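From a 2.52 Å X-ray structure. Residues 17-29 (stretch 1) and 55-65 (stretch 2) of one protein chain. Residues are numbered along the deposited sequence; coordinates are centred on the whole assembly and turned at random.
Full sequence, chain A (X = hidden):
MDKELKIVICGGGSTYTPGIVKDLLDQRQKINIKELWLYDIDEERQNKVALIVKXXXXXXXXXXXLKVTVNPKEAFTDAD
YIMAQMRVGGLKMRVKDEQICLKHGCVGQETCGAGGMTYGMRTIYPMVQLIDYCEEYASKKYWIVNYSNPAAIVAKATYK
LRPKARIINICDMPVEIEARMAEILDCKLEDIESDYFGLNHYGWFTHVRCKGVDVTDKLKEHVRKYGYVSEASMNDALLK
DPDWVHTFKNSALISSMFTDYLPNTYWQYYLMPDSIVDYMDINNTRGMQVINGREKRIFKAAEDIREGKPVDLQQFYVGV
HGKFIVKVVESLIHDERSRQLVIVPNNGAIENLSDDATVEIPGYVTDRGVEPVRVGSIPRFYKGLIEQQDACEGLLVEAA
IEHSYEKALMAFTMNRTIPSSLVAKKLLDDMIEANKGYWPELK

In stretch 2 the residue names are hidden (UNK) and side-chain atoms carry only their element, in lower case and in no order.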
# COMPACT_ATOMS: atom_id res chain seq x y z
N THR A 17 -37.13 18.69 12.72
CA THR A 17 -36.82 20.11 12.89
C THR A 17 -37.22 20.64 14.26
O THR A 17 -36.38 21.30 14.90
CB THR A 17 -37.46 20.92 11.75
OG1 THR A 17 -36.94 20.47 10.49
CG2 THR A 17 -37.16 22.40 11.92
N PRO A 18 -38.44 20.42 14.77
CA PRO A 18 -38.75 20.91 16.12
C PRO A 18 -37.89 20.28 17.20
O PRO A 18 -37.73 20.87 18.27
CB PRO A 18 -40.23 20.53 16.31
CG PRO A 18 -40.76 20.36 14.93
CD PRO A 18 -39.62 19.80 14.14
N GLY A 19 -37.32 19.10 16.95
CA GLY A 19 -36.48 18.47 17.96
C GLY A 19 -35.12 19.12 18.09
O GLY A 19 -34.69 19.47 19.19
N ILE A 20 -34.44 19.32 16.96
CA ILE A 20 -33.10 19.89 17.00
C ILE A 20 -33.12 21.38 17.29
O ILE A 20 -32.12 21.93 17.77
CB ILE A 20 -32.33 19.61 15.69
CG1 ILE A 20 -32.82 20.54 14.58
CG2 ILE A 20 -32.48 18.15 15.28
CD1 ILE A 20 -31.86 20.65 13.42
N VAL A 21 -34.23 22.06 17.01
CA VAL A 21 -34.35 23.47 17.39
C VAL A 21 -34.33 23.61 18.90
O VAL A 21 -33.63 24.48 19.45
CB VAL A 21 -35.62 24.09 16.78
CG1 VAL A 21 -35.94 25.41 17.45
CG2 VAL A 21 -35.45 24.29 15.28
N LYS A 22 -35.07 22.76 19.60
CA LYS A 22 -35.06 22.79 21.06
C LYS A 22 -33.72 22.35 21.61
O LYS A 22 -33.23 22.91 22.60
CB LYS A 22 -36.19 21.91 21.61
CG LYS A 22 -36.53 22.15 23.07
CD LYS A 22 -35.81 21.17 23.98
CE LYS A 22 -36.18 21.41 25.44
NZ LYS A 22 -35.46 20.48 26.36
N ASP A 23 -33.10 21.34 20.99
CA ASP A 23 -31.78 20.90 21.43
C ASP A 23 -30.72 21.96 21.15
O ASP A 23 -29.70 22.02 21.85
CB ASP A 23 -31.41 19.58 20.75
CG ASP A 23 -32.18 18.40 21.32
OD1 ASP A 23 -32.12 18.19 22.55
OD2 ASP A 23 -32.84 17.69 20.54
N LEU A 24 -30.94 22.81 20.14
CA LEU A 24 -30.02 23.91 19.88
C LEU A 24 -30.24 25.07 20.85
O LEU A 24 -29.28 25.73 21.26
CB LEU A 24 -30.16 24.39 18.44
CG LEU A 24 -29.24 25.53 18.00
CD1 LEU A 24 -27.78 25.12 18.09
CD2 LEU A 24 -29.59 25.99 16.59
N LEU A 25 -31.50 25.31 21.24
CA LEU A 25 -31.79 26.37 22.20
C LEU A 25 -31.33 26.01 23.61
O LEU A 25 -31.07 26.92 24.41
CB LEU A 25 -33.29 26.67 22.20
CG LEU A 25 -33.87 27.28 20.93
CD1 LEU A 25 -35.36 27.53 21.07
CD2 LEU A 25 -33.14 28.57 20.57
N ASP A 26 -31.23 24.72 23.93
CA ASP A 26 -30.73 24.32 25.25
C ASP A 26 -29.25 24.61 25.43
O ASP A 26 -28.76 24.51 26.56
CB ASP A 26 -31.00 22.83 25.48
CG ASP A 26 -32.47 22.51 25.57
OD1 ASP A 26 -33.26 23.42 25.91
OD2 ASP A 26 -32.85 21.35 25.31
N GLN A 27 -28.53 24.94 24.36
CA GLN A 27 -27.12 25.30 24.46
C GLN A 27 -26.95 26.78 24.11
O GLN A 27 -26.06 27.14 23.34
CB GLN A 27 -26.28 24.42 23.54
CG GLN A 27 -26.39 22.94 23.84
CD GLN A 27 -25.79 22.57 25.18
OE1 GLN A 27 -26.38 21.83 25.96
NE2 GLN A 27 -24.59 23.08 25.45
N ARG A 28 -27.79 27.63 24.70
CA ARG A 28 -27.82 29.03 24.30
C ARG A 28 -26.60 29.79 24.81
O ARG A 28 -26.14 30.73 24.15
CB ARG A 28 -29.10 29.68 24.81
CG ARG A 28 -29.60 30.85 23.98
CD ARG A 28 -31.11 30.98 24.06
NE ARG A 28 -31.59 31.12 25.44
CZ ARG A 28 -32.12 30.13 26.15
NH1 ARG A 28 -32.25 28.92 25.62
NH2 ARG A 28 -32.53 30.34 27.40
N GLN A 29 -26.06 29.41 25.97
CA GLN A 29 -24.87 30.08 26.48
C GLN A 29 -23.63 29.74 25.66
O GLN A 29 -22.74 30.59 25.51
CB GLN A 29 -24.64 29.72 27.94
CG GLN A 29 -25.55 30.44 28.92
CD GLN A 29 -25.03 30.40 30.34
OE1 GLN A 29 -25.67 30.90 31.27
NE2 GLN A 29 -23.85 29.82 30.52
N UNK A 55 -43.56 27.89 18.20
CA UNK A 55 -44.08 27.48 19.50
C UNK A 55 -42.97 26.94 20.40
O UNK A 55 -43.02 27.13 21.62
o UNK A 55 -47.55 28.09 21.53
c UNK A 55 -45.19 26.44 19.33
o UNK A 55 -47.29 28.27 19.36
c UNK A 55 -47.08 27.69 20.44
c UNK A 55 -46.22 26.44 20.44
N UNK A 56 -41.98 26.27 19.81
CA UNK A 56 -40.83 25.82 20.59
C UNK A 56 -39.98 27.01 21.03
O UNK A 56 -39.52 27.07 22.18
c UNK A 56 -38.71 24.46 20.51
c UNK A 56 -40.81 23.55 19.51
c UNK A 56 -40.00 24.80 19.78
N UNK A 57 -39.77 27.97 20.13
CA UNK A 57 -39.04 29.18 20.49
C UNK A 57 -39.79 29.95 21.56
O UNK A 57 -39.19 30.48 22.50
c UNK A 57 -38.79 30.04 19.23
c UNK A 57 -38.34 31.44 19.61
c UNK A 57 -37.76 29.37 18.33
c UNK A 57 -37.46 30.14 17.06
N UNK A 58 -41.12 30.01 21.45
CA UNK A 58 -41.92 30.72 22.44
C UNK A 58 -41.89 30.05 23.81
O UNK A 58 -42.20 30.69 24.81
c UNK A 58 -43.49 33.15 22.92
c UNK A 58 -44.46 34.28 23.21
c UNK A 58 -44.23 31.83 22.72
c UNK A 58 -43.37 30.84 21.94
n UNK A 58 -45.27 34.62 22.00
N UNK A 59 -41.49 28.78 23.87
CA UNK A 59 -41.49 28.02 25.11
C UNK A 59 -40.12 27.97 25.78
O UNK A 59 -40.03 28.07 27.01
c UNK A 59 -41.98 26.59 24.86
c UNK A 59 -42.30 25.90 26.18
o UNK A 59 -43.17 26.63 24.06
N UNK A 60 -39.05 27.82 25.01
CA UNK A 60 -37.71 27.65 25.57
C UNK A 60 -36.89 28.94 25.57
O UNK A 60 -36.19 29.22 26.55
c UNK A 60 -36.95 26.57 24.80
o UNK A 60 -39.39 24.46 26.16
o UNK A 60 -37.37 24.64 26.99
c UNK A 60 -38.18 24.74 26.05
c UNK A 60 -37.68 25.24 24.70
N UNK A 61 -36.95 29.73 24.50
CA UNK A 61 -36.16 30.95 24.41
C UNK A 61 -36.83 31.94 23.46
O UNK A 61 -36.57 31.91 22.25
c UNK A 61 -34.74 30.64 23.93
N UNK A 62 -37.68 32.84 23.97
CA UNK A 62 -38.43 33.74 23.08
C UNK A 62 -37.59 34.85 22.47
O UNK A 62 -38.10 35.58 21.61
c UNK A 62 -39.51 34.31 23.99
c UNK A 62 -38.90 34.27 25.35
c UNK A 62 -38.04 33.04 25.39
N UNK A 63 -36.33 35.01 22.87
CA UNK A 63 -35.49 36.08 22.36
C UNK A 63 -34.77 35.72 21.06
O UNK A 63 -34.03 36.55 20.53
o UNK A 63 -34.86 34.18 24.82
o UNK A 63 -32.74 33.62 24.91
c UNK A 63 -33.31 35.52 23.60
c UNK A 63 -34.46 36.50 23.41
c UNK A 63 -33.66 34.36 24.51
N UNK A 64 -34.98 34.51 20.55
CA UNK A 64 -34.33 34.07 19.32
C UNK A 64 -35.25 34.37 18.14
O UNK A 64 -36.38 33.89 18.09
c UNK A 64 -33.98 32.57 19.38
c UNK A 64 -33.34 32.12 18.07
c UNK A 64 -33.06 32.28 20.56
N UNK A 65 -34.75 35.17 17.20
CA UNK A 65 -35.52 35.53 16.01
C UNK A 65 -35.46 34.40 15.00
O UNK A 65 -34.40 33.82 14.75
c UNK A 65 -35.00 36.85 15.42
c UNK A 65 -33.47 36.83 15.33
c UNK A 65 -35.61 37.10 14.04

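Position 55 has three carbons in a row, the third carrying two oxygens. It touches nothing on stretch 1. This is Glu 55.

Position 56 has one carbon carrying two more. Its CA-to-CB bond points toward stretch 1, where the side chain meets Pro 18, Val 21 and Lys 22. The fork at CB with two equal arms makes it Val 56. Its CG1 lies 3.8 Å from CB of Lys 22 and 4.2 Å from CG1 of Val 21.

Position 57 has four carbons, forked at the first, with one arm two carbons long. Its CA-to-CB bond points sideways, and the side chain packs against Val 21 and Leu 25. This is Ile 57, whose CG1 is 4.1 Å from CD1 of Leu 25.

Position 58 has four carbons in a row ending in nitrogen. Its CA-to-CB bond points away from stretch 1. It is Lys 58.

Position 59 has one carbon carrying one oxygen and one carbon. It makes no contact across. This is Thr 59; its OG1 gives a very short hydrogen bond, 2.5 Å, to O of Glu 55, one turn back.

Position 60 again has three carbons, the third carrying two oxygens. Its CA-to-CB bond points toward stretch 1, and the side chain lies along Lys 22 and Leu 25. It is Glu 60. Its CG is 3.7 Å from CG of Lys 22, an aliphatic contact. The ammonium of Lys 22 is engaged within its own stretch, NZ to OD2 of Asp 26 at 2.9 Å, in a salt bridge.

Position 61 has a single carbon, near Leu 25 and Arg 28. It is Ala 61. Its CB sits over one face of the Arg 28 guanidinium, 3.5 Å from NH1.

Position 62 has three carbons closing a ring onto the backbone N. Its CA-to-CB bond points away. It is Pro 62.

Position 63 has three carbons, the third carrying two oxygens, and its end reaches Arg 28. It is Glu 63, with OE2 2.8 Å from NE of Arg 28 in a salt bridge.

Position 64 has one carbon carrying two. Its CA-to-CB bond points toward stretch 1, and the side chain meets Leu 25 and Arg 28. It is Val 64, with CG2 3.7 Å from CD2 of Leu 25. It closes a type I turn begun at Ala 61.

Position 65 has the same fork but is out of reach. It is Val 65.

The helix axes run 25° from parallel and approach to 9.9 Å. Apolar side chains and the aliphatic parts of Lys 22 and Glu 60 pack between the helices, with Leu 25 the most covered residue. Beyond the helix of stretch 2, the turn brings Glu 63 to Arg 28.

Stretch 2, residues 55-65: EVIKTEAPEVV
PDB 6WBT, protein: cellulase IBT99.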